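Local coordinates for protein DMATS type aromatic prenyltransferase (Micromonospora olivasterospora, PDB 6ZRX) that probably transfers a dimethylallyl group from dimethylallyl diphosphate to the indole ring of tryptophan, acting as a 6-dimethylallyltryptophan synthase, at residues S93-F98 with F129-S134; G192-F197 with T215-E220; G260-T265 with V272-Y277. All coordinates share one frame; numbering follows the deposited sequence. Where two conformers were deposited one is given.

Contact 1 (S93-F98 with F129-S134); sequences SATRGF and FAMWCS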
ATOM      1  N   SER A  93      -7.175 -16.683   6.991  0.51 18.15           N
ATOM      2  CA  SER A  93      -7.208 -18.065   6.440  0.51 18.43           C
ATOM      3  C   SER A  93      -7.550 -18.039   4.937  0.51 17.62           C
ATOM      4  O   SER A  93      -6.874 -18.751   4.167  0.51 17.43           O
ATOM      5  CB  SER A  93      -8.172 -18.930   7.213  0.51 19.29           C
ATOM      6  OG  SER A  93      -7.841 -18.950   8.599  0.51 20.89           O
ATOM      7  N   ALA A  94      -8.551 -17.246   4.535  1.00 16.82           N
ATOM      8  CA  ALA A  94      -9.006 -17.142   3.126  1.00 16.99           C
ATOM      9  C   ALA A  94      -7.923 -16.479   2.262  1.00 16.40           C
ATOM     10  O   ALA A  94      -7.659 -16.989   1.144  1.00 15.97           O
ATOM     11  CB  ALA A  94     -10.328 -16.409   3.032  1.00 16.62           C
ATOM     12  N   THR A  95      -7.311 -15.395   2.743  1.00 16.48           N
ATOM     13  CA  THR A  95      -6.241 -14.675   2.008  1.00 16.80           C
ATOM     14  C   THR A  95      -5.019 -15.602   1.882  1.00 16.67           C
ATOM     15  O   THR A  95      -4.467 -15.698   0.776  1.00 15.22           O
ATOM     16  CB  THR A  95      -5.930 -13.321   2.661  1.00 16.86           C
ATOM     17  OG1 THR A  95      -7.157 -12.596   2.798  1.00 16.56           O
ATOM     18  CG2 THR A  95      -4.944 -12.501   1.866  1.00 17.39           C
ATOM     19  N   ARG A  96      -4.629 -16.273   2.966  1.00 17.58           N
ATOM     20  CA  ARG A  96      -3.476 -17.219   2.963  1.00 19.15           C
ATOM     21  C   ARG A  96      -3.748 -18.373   1.979  1.00 18.48           C
ATOM     22  O   ARG A  96      -2.810 -18.760   1.233  1.00 18.05           O
ATOM     23  CB  ARG A  96      -3.199 -17.763   4.360  1.00 21.10           C
ATOM     24  CG  ARG A  96      -1.901 -18.545   4.446  1.00 24.32           C
ATOM     25  CD  ARG A  96      -1.883 -19.529   5.594  1.00 26.90           C
ATOM     26  NE  ARG A  96      -1.560 -18.870   6.848  1.00 29.95           N
ATOM     27  CZ  ARG A  96      -2.367 -18.749   7.907  1.00 31.97           C
ATOM     28  NH1 ARG A  96      -1.921 -18.131   8.986  1.00 31.82           N
ATOM     29  NH2 ARG A  96      -3.602 -19.234   7.898  1.00 33.39           N
ATOM     30  N   GLY A  97      -4.972 -18.903   1.961  1.00 17.86           N
ATOM     31  CA  GLY A  97      -5.369 -19.978   1.037  1.00 17.30           C
ATOM     32  C   GLY A  97      -5.188 -19.555  -0.412  1.00 16.74           C
ATOM     33  O   GLY A  97      -4.639 -20.359  -1.211  1.00 17.08           O
ATOM     34  N   PHE A  98      -5.617 -18.332  -0.754  1.00 15.89           N
ATOM     35  CA  PHE A  98      -5.442 -17.749  -2.103  1.00 15.90           C
ATOM     36  C   PHE A  98      -3.945 -17.655  -2.423  1.00 15.92           C
ATOM     37  O   PHE A  98      -3.522 -18.122  -3.483  1.00 15.00           O
ATOM     38  CB  PHE A  98      -6.116 -16.377  -2.205  1.00 15.42           C
ATOM     39  CG  PHE A  98      -5.690 -15.585  -3.410  1.00 15.47           C
ATOM     40  CD1 PHE A  98      -6.086 -15.960  -4.687  1.00 15.17           C
ATOM     41  CD2 PHE A  98      -4.874 -14.474  -3.275  1.00 15.17           C
ATOM     42  CE1 PHE A  98      -5.691 -15.236  -5.797  1.00 15.47           C
ATOM     43  CE2 PHE A  98      -4.487 -13.750  -4.388  1.00 15.29           C
ATOM     44  CZ  PHE A  98      -4.894 -14.130  -5.644  1.00 15.36           C
ATOM     45  N   PHE A 129      -7.107  -6.472  10.617  1.00 31.32           N
ATOM     46  CA  PHE A 129      -6.316  -7.141   9.546  1.00 28.18           C
ATOM     47  C   PHE A 129      -5.122  -7.876  10.169  1.00 26.43           C
ATOM     48  O   PHE A 129      -4.553  -7.398  11.175  1.00 26.24           O
ATOM     49  CB  PHE A 129      -5.932  -6.129   8.457  1.00 27.78           C
ATOM     50  CG  PHE A 129      -4.467  -5.796   8.320  1.00 26.59           C
ATOM     51  CD1 PHE A 129      -3.906  -4.735   9.014  1.00 27.79           C
ATOM     52  CD2 PHE A 129      -3.656  -6.518   7.458  1.00 26.20           C
ATOM     53  CE1 PHE A 129      -2.564  -4.423   8.865  1.00 26.63           C
ATOM     54  CE2 PHE A 129      -2.314  -6.205   7.312  1.00 26.55           C
ATOM     55  CZ  PHE A 129      -1.767  -5.163   8.025  1.00 26.39           C
ATOM     56  N   ALA A 130      -4.785  -9.029   9.591  1.00 24.18           N
ATOM     57  CA  ALA A 130      -3.603  -9.848   9.929  1.00 22.24           C
ATOM     58  C   ALA A 130      -2.704  -9.960   8.701  1.00 21.16           C
ATOM     59  O   ALA A 130      -1.491  -9.836   8.865  1.00 20.70           O
ATOM     60  CB  ALA A 130      -4.027 -11.212  10.427  1.00 22.77           C
ATOM     61  N   MET A 131      -3.284 -10.195   7.525  1.00 19.85           N
ATOM     62  CA  MET A 131      -2.533 -10.405   6.254  1.00 20.21           C
ATOM     63  C   MET A 131      -3.323  -9.797   5.081  1.00 17.86           C
ATOM     64  O   MET A 131      -4.494 -10.183   4.864  1.00 16.50           O
ATOM     65  CB  MET A 131      -2.301 -11.903   6.011  1.00 22.48           C
ATOM     66  CG  MET A 131      -1.780 -12.265   4.613  1.00 25.35           C
ATOM     67  SD  MET A 131      -1.667 -14.081   4.388  1.00 29.50           S
ATOM     68  CE  MET A 131      -0.155 -14.417   5.289  1.00 31.67           C
ATOM     69  N   TRP A 132      -2.703  -8.869   4.362  1.00 16.16           N
ATOM     70  CA  TRP A 132      -3.171  -8.401   3.035  1.00 15.76           C
ATOM     71  C   TRP A 132      -2.160  -8.867   2.004  1.00 16.02           C
ATOM     72  O   TRP A 132      -1.079  -9.306   2.395  1.00 16.81           O
ATOM     73  CB  TRP A 132      -3.339  -6.875   2.981  1.00 14.95           C
ATOM     74  CG  TRP A 132      -4.430  -6.326   3.849  1.00 14.83           C
ATOM     75  CD1 TRP A 132      -5.454  -7.015   4.427  1.00 14.81           C
ATOM     76  CD2 TRP A 132      -4.645  -4.941   4.179  1.00 14.72           C
ATOM     77  NE1 TRP A 132      -6.269  -6.165   5.126  1.00 14.87           N
ATOM     78  CE2 TRP A 132      -5.798  -4.883   4.997  1.00 15.03           C
ATOM     79  CE3 TRP A 132      -3.956  -3.752   3.903  1.00 15.03           C
ATOM     80  CZ2 TRP A 132      -6.278  -3.687   5.520  1.00 14.93           C
ATOM     81  CZ3 TRP A 132      -4.432  -2.570   4.429  1.00 15.18           C
ATOM     82  CH2 TRP A 132      -5.586  -2.540   5.215  1.00 15.22           C
ATOM     83  N   CYS A 133      -2.482  -8.749   0.737  1.00 17.15           N
ATOM     84  CA  CYS A 133      -1.486  -8.973  -0.322  1.00 18.09           C
ATOM     85  C   CYS A 133      -1.637  -7.951  -1.433  1.00 17.27           C
ATOM     86  O   CYS A 133      -2.676  -7.251  -1.494  1.00 16.70           O
ATOM     87  CB  CYS A 133      -1.606 -10.368  -0.873  1.00 19.95           C
ATOM     88  SG  CYS A 133      -3.174 -10.623  -1.711  1.00 24.09           S
ATOM     89  N   SER A 134      -0.599  -7.853  -2.245  1.00 16.14           N
ATOM     90  CA  SER A 134      -0.541  -7.013  -3.451  1.00 16.86           C
ATOM     91  C   SER A 134      -0.252  -7.920  -4.637  1.00 16.37           C
ATOM     92  O   SER A 134       0.626  -8.794  -4.501  1.00 15.94           O
ATOM     93  CB  SER A 134       0.492  -5.922  -3.310  1.00 17.70           C
ATOM     94  OG  SER A 134       0.625  -5.180  -4.512  1.00 20.62           O
TER

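Contact 2 (G192-F197 with T215-E220); sequences GDRLTF and THHEAE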
ATOM      1  N   GLY A 192       2.917   7.574  18.923  1.00 29.39           N
ATOM      2  CA  GLY A 192       2.876   8.495  17.773  1.00 29.36           C
ATOM      3  C   GLY A 192       3.392   7.821  16.508  1.00 28.56           C
ATOM      4  O   GLY A 192       2.864   8.116  15.418  1.00 27.40           O
ATOM      5  N   ASP A 193       4.396   6.956  16.654  1.00 27.28           N
ATOM      6  CA  ASP A 193       5.054   6.218  15.546  1.00 28.00           C
ATOM      7  C   ASP A 193       4.662   4.745  15.659  1.00 27.73           C
ATOM      8  O   ASP A 193       5.192   4.053  16.548  1.00 27.96           O
ATOM      9  CB  ASP A 193       6.567   6.443  15.572  1.00 28.95           C
ATOM     10  CG  ASP A 193       6.984   7.861  15.193  1.00 31.02           C
ATOM     11  OD1 ASP A 193       6.223   8.528  14.460  1.00 30.37           O
ATOM     12  OD2 ASP A 193       8.066   8.294  15.637  1.00 33.33           O
ATOM     13  N   ARG A 194       3.751   4.287  14.801  1.00 27.00           N
ATOM     14  CA  ARG A 194       3.166   2.926  14.870  1.00 26.76           C
ATOM     15  C   ARG A 194       3.784   2.044  13.775  1.00 25.67           C
ATOM     16  O   ARG A 194       3.870   2.510  12.619  1.00 24.27           O
ATOM     17  CB  ARG A 194       1.646   3.004  14.731  1.00 28.50           C
ATOM     18  CG  ARG A 194       0.962   3.789  15.844  1.00 31.25           C
ATOM     19  CD  ARG A 194       0.571   2.915  17.015  1.00 33.79           C
ATOM     20  NE  ARG A 194      -0.537   2.028  16.662  1.00 36.11           N
ATOM     21  CZ  ARG A 194      -1.837   2.291  16.838  1.00 37.53           C
ATOM     22  NH1 ARG A 194      -2.236   3.430  17.383  1.00 39.00           N
ATOM     23  NH2 ARG A 194      -2.738   1.395  16.467  1.00 37.01           N
ATOM     24  N   LEU A 195       4.196   0.829  14.142  1.00 23.91           N
ATOM     25  CA  LEU A 195       4.641  -0.247  13.209  1.00 24.29           C
ATOM     26  C   LEU A 195       3.392  -0.877  12.572  1.00 23.89           C
ATOM     27  O   LEU A 195       2.781  -1.744  13.204  1.00 24.41           O
ATOM     28  CB  LEU A 195       5.462  -1.280  13.990  1.00 25.47           C
ATOM     29  CG  LEU A 195       6.744  -0.758  14.639  1.00 26.47           C
ATOM     30  CD1 LEU A 195       7.173  -1.650  15.800  1.00 27.81           C
ATOM     31  CD2 LEU A 195       7.858  -0.650  13.619  1.00 27.46           C
ATOM     32  N   THR A 196       3.018  -0.439  11.363  1.00 21.44           N
ATOM     33  CA  THR A 196       1.670  -0.682  10.790  1.00 21.71           C
ATOM     34  C   THR A 196       1.690  -1.794   9.731  1.00 20.86           C
ATOM     35  O   THR A 196       0.673  -2.505   9.641  1.00 20.02           O
ATOM     36  CB  THR A 196       1.081   0.626  10.266  1.00 22.55           C
ATOM     37  OG1 THR A 196       2.081   1.239   9.468  1.00 23.93           O
ATOM     38  CG2 THR A 196       0.674   1.556  11.383  1.00 22.23           C
ATOM     39  N   PHE A 197       2.764  -1.941   8.951  1.00 19.36           N
ATOM     40  CA  PHE A 197       2.891  -3.035   7.944  1.00 19.43           C
ATOM     41  C   PHE A 197       4.312  -3.605   7.925  1.00 18.89           C
ATOM     42  O   PHE A 197       5.287  -2.853   8.041  1.00 18.53           O
ATOM     43  CB  PHE A 197       2.496  -2.555   6.544  1.00 19.98           C
ATOM     44  CG  PHE A 197       1.115  -1.964   6.474  1.00 20.61           C
ATOM     45  CD1 PHE A 197       0.917  -0.602   6.656  1.00 22.20           C
ATOM     46  CD2 PHE A 197       0.008  -2.769   6.267  1.00 21.02           C
ATOM     47  CE1 PHE A 197      -0.358  -0.058   6.612  1.00 22.72           C
ATOM     48  CE2 PHE A 197      -1.265  -2.225   6.224  1.00 21.49           C
ATOM     49  CZ  PHE A 197      -1.447  -0.874   6.397  1.00 22.36           C
ATOM     50  N   THR A 215       3.507   4.511  10.621  1.00 22.06           N
ATOM     51  CA  THR A 215       2.471   5.564  10.578  1.00 22.14           C
ATOM     52  C   THR A 215       2.826   6.619  11.620  1.00 22.97           C
ATOM     53  O   THR A 215       2.948   6.256  12.820  1.00 22.59           O
ATOM     54  CB  THR A 215       1.066   4.998  10.789  1.00 22.32           C
ATOM     55  OG1 THR A 215       0.850   4.028   9.765  1.00 22.99           O
ATOM     56  CG2 THR A 215      -0.007   6.059  10.727  1.00 21.66           C
ATOM     57  N   HIS A 216       3.001   7.857  11.166  1.00 24.02           N
ATOM     58  CA  HIS A 216       3.376   9.035  11.988  1.00 25.38           C
ATOM     59  C   HIS A 216       2.108   9.852  12.266  1.00 26.75           C
ATOM     60  O   HIS A 216       1.704  10.637  11.387  1.00 28.23           O
ATOM     61  CB  HIS A 216       4.459   9.860  11.278  1.00 25.30           C
ATOM     62  CG  HIS A 216       5.660   9.085  10.837  1.00 25.79           C
ATOM     63  ND1 HIS A 216       6.573   8.545  11.735  1.00 26.44           N
ATOM     64  CD2 HIS A 216       6.131   8.794   9.602  1.00 26.03           C
ATOM     65  CE1 HIS A 216       7.535   7.937  11.066  1.00 26.84           C
ATOM     66  NE2 HIS A 216       7.287   8.078   9.756  1.00 26.18           N
ATOM     67  N   HIS A 217       1.478   9.648  13.423  1.00 28.52           N
ATOM     68  CA  HIS A 217       0.175  10.276  13.782  1.00 29.68           C
ATOM     69  C   HIS A 217       0.377  11.752  14.122  1.00 32.87           C
ATOM     70  O   HIS A 217       1.290  12.052  14.903  1.00 32.59           O
ATOM     71  CB  HIS A 217      -0.501   9.508  14.919  1.00 30.05           C
ATOM     72  CG  HIS A 217      -0.963   8.159  14.499  1.00 28.84           C
ATOM     73  ND1 HIS A 217      -2.085   7.980  13.714  1.00 30.12           N
ATOM     74  CD2 HIS A 217      -0.449   6.933  14.716  1.00 28.49           C
ATOM     75  CE1 HIS A 217      -2.251   6.695  13.483  1.00 29.56           C
ATOM     76  NE2 HIS A 217      -1.257   6.034  14.087  1.00 29.18           N
ATOM     77  N   GLU A 218      -0.459  12.627  13.549  1.00 34.95           N
ATOM     78  CA  GLU A 218      -0.472  14.091  13.819  1.00 37.50           C
ATOM     79  C   GLU A 218       0.954  14.626  13.690  1.00 37.82           C
ATOM     80  O   GLU A 218       1.392  15.367  14.587  1.00 38.99           O
ATOM     81  CB  GLU A 218      -1.029  14.364  15.215  1.00 39.46           C
ATOM     82  CG  GLU A 218      -2.376  13.726  15.469  1.00 41.26           C
ATOM     83  CD  GLU A 218      -2.926  14.017  16.850  1.00 43.52           C
ATOM     84  OE1 GLU A 218      -3.024  15.208  17.200  1.00 47.47           O
ATOM     85  OE2 GLU A 218      -3.233  13.052  17.581  1.00 45.21           O
ATOM     86  N   ALA A 219       1.653  14.237  12.625  1.00 36.12           N
ATOM     87  CA  ALA A 219       3.113  14.420  12.479  1.00 35.39           C
ATOM     88  C   ALA A 219       3.422  15.751  11.797  1.00 34.06           C
ATOM     89  O   ALA A 219       2.762  16.089  10.782  1.00 34.35           O
ATOM     90  CB  ALA A 219       3.711  13.264  11.723  1.00 35.55           C
ATOM     91  N   GLU A 220       4.392  16.476  12.347  1.00 33.05           N
ATOM     92  CA  GLU A 220       5.059  17.620  11.685  1.00 31.72           C
ATOM     93  C   GLU A 220       5.983  17.047  10.616  1.00 28.60           C
ATOM     94  O   GLU A 220       6.640  16.041  10.901  1.00 25.95           O
ATOM     95  CB  GLU A 220       5.853  18.444  12.702  1.00 33.43           C
ATOM     96  CG  GLU A 220       5.007  19.007  13.833  1.00 36.46           C
ATOM     97  CD  GLU A 220       4.222  20.270  13.511  1.00 38.48           C
ATOM     98  OE1 GLU A 220       4.521  20.925  12.482  1.00 41.06           O
ATOM     99  OE2 GLU A 220       3.320  20.605  14.297  1.00 42.30           O
TER

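Contact 3 (G260-T265 with V272-Y277); sequences GSYTFT and VGYSIY. With 6C7 (S-(3-methylbut-2-en-1-yl) trihydrogen thiodiphosphate), chain E.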
ATOM      1  N   GLY A 260       5.615   6.417   6.369  1.00 19.08           N
ATOM      2  CA  GLY A 260       6.946   6.215   5.779  1.00 18.92           C
ATOM      3  C   GLY A 260       7.286   4.748   5.733  1.00 19.17           C
ATOM      4  O   GLY A 260       6.922   4.020   6.677  1.00 20.55           O
ATOM      5  N   SER A 261       7.956   4.309   4.684  1.00 19.06           N
ATOM      6  CA  SER A 261       8.404   2.909   4.544  1.00 19.91           C
ATOM      7  C   SER A 261       9.915   2.882   4.408  1.00 20.98           C
ATOM      8  O   SER A 261      10.495   3.791   3.765  1.00 20.88           O
ATOM      9  CB  SER A 261       7.724   2.193   3.420  1.00 19.88           C
ATOM     10  OG  SER A 261       8.201   2.628   2.172  1.00 19.69           O
ATOM     11  N   TYR A 262      10.512   1.898   5.046  1.00 22.10           N
ATOM     12  CA  TYR A 262      11.958   1.669   5.118  1.00 23.92           C
ATOM     13  C   TYR A 262      12.190   0.306   4.495  1.00 24.17           C
ATOM     14  O   TYR A 262      11.533  -0.654   4.942  1.00 24.76           O
ATOM     15  CB  TYR A 262      12.414   1.808   6.579  1.00 25.07           C
ATOM     16  CG  TYR A 262      12.140   3.175   7.154  1.00 26.96           C
ATOM     17  CD1 TYR A 262      10.860   3.552   7.552  1.00 27.70           C
ATOM     18  CD2 TYR A 262      13.145   4.126   7.245  1.00 27.37           C
ATOM     19  CE1 TYR A 262      10.599   4.822   8.050  1.00 29.06           C
ATOM     20  CE2 TYR A 262      12.900   5.398   7.739  1.00 28.29           C
ATOM     21  CZ  TYR A 262      11.628   5.747   8.152  1.00 29.14           C
ATOM     22  OH  TYR A 262      11.389   7.001   8.642  1.00 32.51           O
ATOM     23  N   THR A 263      12.994   0.245   3.441  1.00 24.01           N
ATOM     24  CA  THR A 263      13.377  -1.011   2.765  1.00 26.87           C
ATOM     25  C   THR A 263      14.677  -1.493   3.421  1.00 28.99           C
ATOM     26  O   THR A 263      15.692  -0.776   3.303  1.00 30.21           O
ATOM     27  CB  THR A 263      13.472  -0.834   1.244  1.00 28.16           C
ATOM     28  OG1 THR A 263      12.252  -0.273   0.747  1.00 29.13           O
ATOM     29  CG2 THR A 263      13.720  -2.136   0.515  1.00 28.29           C
ATOM     30  N   PHE A 264      14.614  -2.626   4.127  1.00 29.66           N
ATOM     31  CA  PHE A 264      15.745  -3.272   4.849  1.00 31.43           C
ATOM     32  C   PHE A 264      16.362  -4.360   3.959  1.00 31.86           C
ATOM     33  O   PHE A 264      15.623  -5.189   3.443  1.00 29.11           O
ATOM     34  CB  PHE A 264      15.251  -3.833   6.179  1.00 31.93           C
ATOM     35  CG  PHE A 264      14.899  -2.786   7.205  1.00 33.49           C
ATOM     36  CD1 PHE A 264      15.891  -2.179   7.961  1.00 34.24           C
ATOM     37  CD2 PHE A 264      13.578  -2.411   7.430  1.00 34.41           C
ATOM     38  CE1 PHE A 264      15.576  -1.216   8.908  1.00 34.57           C
ATOM     39  CE2 PHE A 264      13.268  -1.449   8.384  1.00 34.23           C
ATOM     40  CZ  PHE A 264      14.270  -0.856   9.121  1.00 34.29           C
ATOM     41  N   THR A 265      17.689  -4.338   3.784  1.00 36.33           N
ATOM     42  CA  THR A 265      18.449  -5.277   2.905  1.00 38.91           C
ATOM     43  C   THR A 265      19.657  -5.843   3.655  1.00 39.89           C
ATOM     44  O   THR A 265      20.079  -5.221   4.645  1.00 37.41           O
ATOM     45  CB  THR A 265      18.922  -4.592   1.621  1.00 41.16           C
ATOM     46  OG1 THR A 265      19.564  -3.377   2.008  1.00 44.05           O
ATOM     47  CG2 THR A 265      17.793  -4.315   0.651  1.00 42.11           C
ATOM     48  N   VAL A 272      17.822   0.865   3.111  1.00 38.06           N
ATOM     49  CA  VAL A 272      18.428   1.204   1.782  1.00 38.38           C
ATOM     50  C   VAL A 272      17.478   2.126   1.004  1.00 38.05           C
ATOM     51  O   VAL A 272      17.973   3.035   0.305  1.00 42.07           O
ATOM     52  CB  VAL A 272      18.763  -0.061   0.963  1.00 38.53           C
ATOM     53  CG1 VAL A 272      17.542  -0.908   0.649  1.00 39.88           C
ATOM     54  CG2 VAL A 272      19.502   0.277  -0.323  1.00 39.81           C
ATOM     55  N   GLY A 273      16.175   1.875   1.099  1.00 34.83           N
ATOM     56  CA  GLY A 273      15.129   2.608   0.371  1.00 31.51           C
ATOM     57  C   GLY A 273      14.199   3.287   1.338  1.00 28.62           C
ATOM     58  O   GLY A 273      13.988   2.742   2.443  1.00 30.58           O
ATOM     59  N   TYR A 274      13.687   4.451   0.966  1.00 24.64           N
ATOM     60  CA  TYR A 274      12.642   5.169   1.720  1.00 23.04           C
ATOM     61  C   TYR A 274      11.539   5.566   0.746  1.00 21.38           C
ATOM     62  O   TYR A 274      11.867   5.993  -0.373  1.00 20.08           O
ATOM     63  CB  TYR A 274      13.202   6.403   2.434  1.00 22.82           C
ATOM     64  CG  TYR A 274      12.152   7.191   3.175  1.00 22.91           C
ATOM     65  CD1 TYR A 274      11.669   6.765   4.403  1.00 22.96           C
ATOM     66  CD2 TYR A 274      11.615   8.347   2.638  1.00 23.90           C
ATOM     67  CE1 TYR A 274      10.693   7.475   5.084  1.00 23.58           C
ATOM     68  CE2 TYR A 274      10.631   9.066   3.300  1.00 24.24           C
ATOM     69  CZ  TYR A 274      10.166   8.626   4.528  1.00 24.81           C
ATOM     70  OH  TYR A 274       9.199   9.341   5.180  1.00 26.12           O
ATOM     71  N   SER A 275      10.286   5.409   1.158  1.00 20.68           N
ATOM     72  CA  SER A 275       9.103   5.965   0.455  1.00 20.14           C
ATOM     73  C   SER A 275       8.238   6.710   1.456  1.00 19.18           C
ATOM     74  O   SER A 275       8.168   6.275   2.624  1.00 18.80           O
ATOM     75  CB  SER A 275       8.318   4.900  -0.279  1.00 20.52           C
ATOM     76  OG  SER A 275       9.148   4.205  -1.192  1.00 21.85           O
ATOM     77  N   ILE A 276       7.634   7.811   1.015  1.00 18.86           N
ATOM     78  CA  ILE A 276       6.673   8.611   1.815  1.00 18.80           C
ATOM     79  C   ILE A 276       5.318   8.490   1.114  1.00 18.44           C
ATOM     80  O   ILE A 276       5.278   8.608  -0.118  1.00 18.03           O
ATOM     81  CB  ILE A 276       7.156  10.077   2.005  1.00 19.54           C
ATOM     82  CG1 ILE A 276       6.132  10.945   2.736  1.00 21.02           C
ATOM     83  CG2 ILE A 276       7.578  10.714   0.693  1.00 19.96           C
ATOM     84  CD1 ILE A 276       5.938  10.575   4.173  1.00 22.05           C
ATOM     85  N   TYR A 277       4.276   8.208   1.879  1.00 18.16           N
ATOM     86  CA  TYR A 277       2.884   8.042   1.392  1.00 17.61           C
ATOM     87  C   TYR A 277       2.035   9.131   2.024  1.00 17.88           C
ATOM     88  O   TYR A 277       1.855   9.119   3.254  1.00 18.40           O
ATOM     89  CB  TYR A 277       2.363   6.635   1.718  1.00 17.52           C
ATOM     90  CG  TYR A 277       3.284   5.531   1.295  1.00 17.60           C
ATOM     91  CD1 TYR A 277       4.412   5.227   2.043  1.00 17.89           C
ATOM     92  CD2 TYR A 277       3.064   4.800   0.139  1.00 16.72           C
ATOM     93  CE1 TYR A 277       5.292   4.237   1.658  1.00 17.83           C
ATOM     94  CE2 TYR A 277       3.935   3.801  -0.258  1.00 17.22           C
ATOM     95  CZ  TYR A 277       5.056   3.516   0.505  1.00 17.66           C
ATOM     96  OH  TYR A 277       5.913   2.530   0.122  1.00 19.50           O
TER
HETATM   97  O4  6C7 E 401       5.984   1.193  -2.934  1.00 32.60           O
HETATM   98  P1  6C7 E 401       5.514  -0.217  -3.228  1.00 35.48           P
HETATM   99  O6  6C7 E 401       5.812  -0.653  -4.641  1.00 35.01           O
HETATM  100  O5  6C7 E 401       5.994  -1.233  -2.206  1.00 35.90           O
HETATM  101  O2  6C7 E 401       3.919  -0.111  -3.103  1.00 35.22           O
HETATM  102  P3  6C7 E 401       2.806  -0.678  -2.110  1.00 37.67           P
HETATM  103  O8  6C7 E 401       1.491  -0.177  -2.616  1.00 37.10           O
HETATM  104  O7  6C7 E 401       2.987  -2.159  -2.057  1.00 37.88           O
HETATM  105  S9  6C7 E 401       3.073   0.136  -0.240  1.00 41.17           S
HETATM  106  C10 6C7 E 401       1.564   1.101   0.076  1.00 40.02           C
HETATM  107  C11 6C7 E 401       0.463   0.247   0.600  1.00 40.06           C
HETATM  108  C12 6C7 E 401       0.253  -0.069   1.875  1.00 39.87           C
HETATM  109  C13 6C7 E 401       1.175   0.322   2.997  1.00 40.55           C
HETATM  110  C14 6C7 E 401      -0.937  -0.864   2.319  1.00 39.31           C
HETATM  111  O   HOH W   1       9.134   8.822   7.749  1.00 34.60           O

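Contact 1 (S93-F98 with F129-S134)
Phe-98 presents the edge of its ring to Cys-133, with SG near the ring plane and 4.3 Å from CE2. Its CG stands anti to the backbone N (chi1 165°), which swings the ring off the helix toward the strand. Two further rings belong to 129-134 itself: one face of the Trp-132 indole carries CD2 of Phe-129, while the edge of the Phe-129 ring meets Trp-132 N. Trp-132 turns away from the helix and touches the bound tryptophan.

Between helix and strand, Met-131 and Thr-95 slide past each other in opposite directions. Thr-95 CG2 lies 3.8 Å from Met-131 O, and Met-131 SD rests 3.9 Å from Arg-96 CA, against helix backbone. No hydrogen bond joins 93-98 to 129-134; the buried hydroxyl of Thr-95 is spent on Thr-81 N and Asn-91 O.

Helix 88-106 thus packs on the outside of strand 131-137, the segment axes 8.3 Å apart and inclined at 35°, as helices surround the barrel of the ABBA fold. Leu-92 and Leu-99 of the same helix extend the seam, Leu-35 of helix 26-36 covers Phe-98 and Cys-133, and strands 74-79 and 144-149 flank the strand.

Contact 2 (G192-F197 with T215-E220)
His-216 reaches across to Asp-193 from its neighbouring strand. Its CB already lies 3.9 Å from Asp-193 OD1; CG, anti to the carbonyl carbon (chi1 -52°), comes slightly nearer and brings the ND1 edge of the ring to the carboxylate. ND1 donates a nearly straight hydrogen bond of 2.7 Å to Asp-193 OD1, with CE1 beyond it at 3.7 Å from the same oxygen. On the far edge, CD2 packs near Gly-260 N of the next strand. OD1 sits almost in the imidazole plane, yet the two planes are 87° apart and ND1 comes to OD1 from above the carboxylate plane. Arg-185 forms a salt bridge with OD1 as well, so two groups grip this one oxygen.

The opposite face of the sheet carries Arg-194 and Thr-215, a hydrogen-bonded antiparallel pair beside the non-hydrogen-bonded Asp-193 and His-216. There Arg-194 CG touches the edge of the His-217 ring, 3.6 Å from NE2, and the guanidinium goes on to a salt bridge with Glu-152. Further along, Thr-196 crosses Thr-215 at about a right angle; their OG1 atoms share a 3.1 Å hydrogen bond. Thr-196 and Phe-197 together face Tyr-213 in a classic beta bulge.

Strands 193-200 and 209-220 form a beta hairpin of the barrel. Helix 221-228 covers His-216 with Val-224 and Ala-227, while helix 159-169 packs on Leu-195.

Contact 3 (G260-T265 with V272-Y277)
Tyr-277 OH is held by two hydrogen bonds, one 3.1 Å long to Ser-261 OG and the other to Lys-211 NZ. Ser-261 sets its OG between the backbone N and the carbonyl carbon (chi1 73°), where it meets the edge of the Tyr-277 ring in plane. CE2 of that ring lies 3.6 Å from C10 of the thiodiphosphate ligand, the prenyl carbon bonded to S9; in the diphosphate substrate the corresponding carbon is bonded to oxygen, the bond that prenyl transfer breaks. The bound tryptophan touches the ring too. A phenylalanine in place of Tyr-277 would probably leave Ser-261 OG without this partner and take one hydrogen bond from Lys-211 NZ, which also binds the ligand.

Strands 258-265 and 273-278 form an antiparallel hairpin of the ABBA barrel. Ser-261, Thr-263 and Ser-275 lie on one face, Tyr-262 and Tyr-274 on the other, packed against helix 221-228. Those two phenols run side by side, pointing the same way, in a T-shaped stack: the edge of Tyr-274 meets the face of Tyr-262, planes 67° apart, with CE1 of Tyr-274 3.6 Å from CZ of Tyr-262. One water bridges their hydroxyls.

Toward the turn, Val-272 and Gly-273 both face Thr-263 in a classic beta bulge. Thr-263 O takes a 2.7 Å bond from Val-272 N and a weak one from Gly-273 N, and Val-272 CG1 is squeezed to 3.4 Å from Thr-265 CG2.

All three contacts reach the same antiparallel barrel sheet, but they join its parts differently. Contact 1 is buried and sets an outer helix against a strand by van der Waals packing, with no hydrogen bond between its two segments. Contacts 2 and 3 are strand pairings, rich in backbone hydrogen bonds; contact 2 is only partly buried and carries charged side chains, whereas contact 3 is buried and relies on hydroxyls and aromatic rings. Strands 209-220 and 258-265 are neighbours, which brings contacts 2 and 3 together. Phe-197 of contact 2 meets Phe-129 and Trp-132 of contact 1, whereas contacts 1 and 3 stay about 10 Å apart at their nearest atoms. Each contributes one ligand-pocket residue: Trp-132, Phe-197 and Tyr-277.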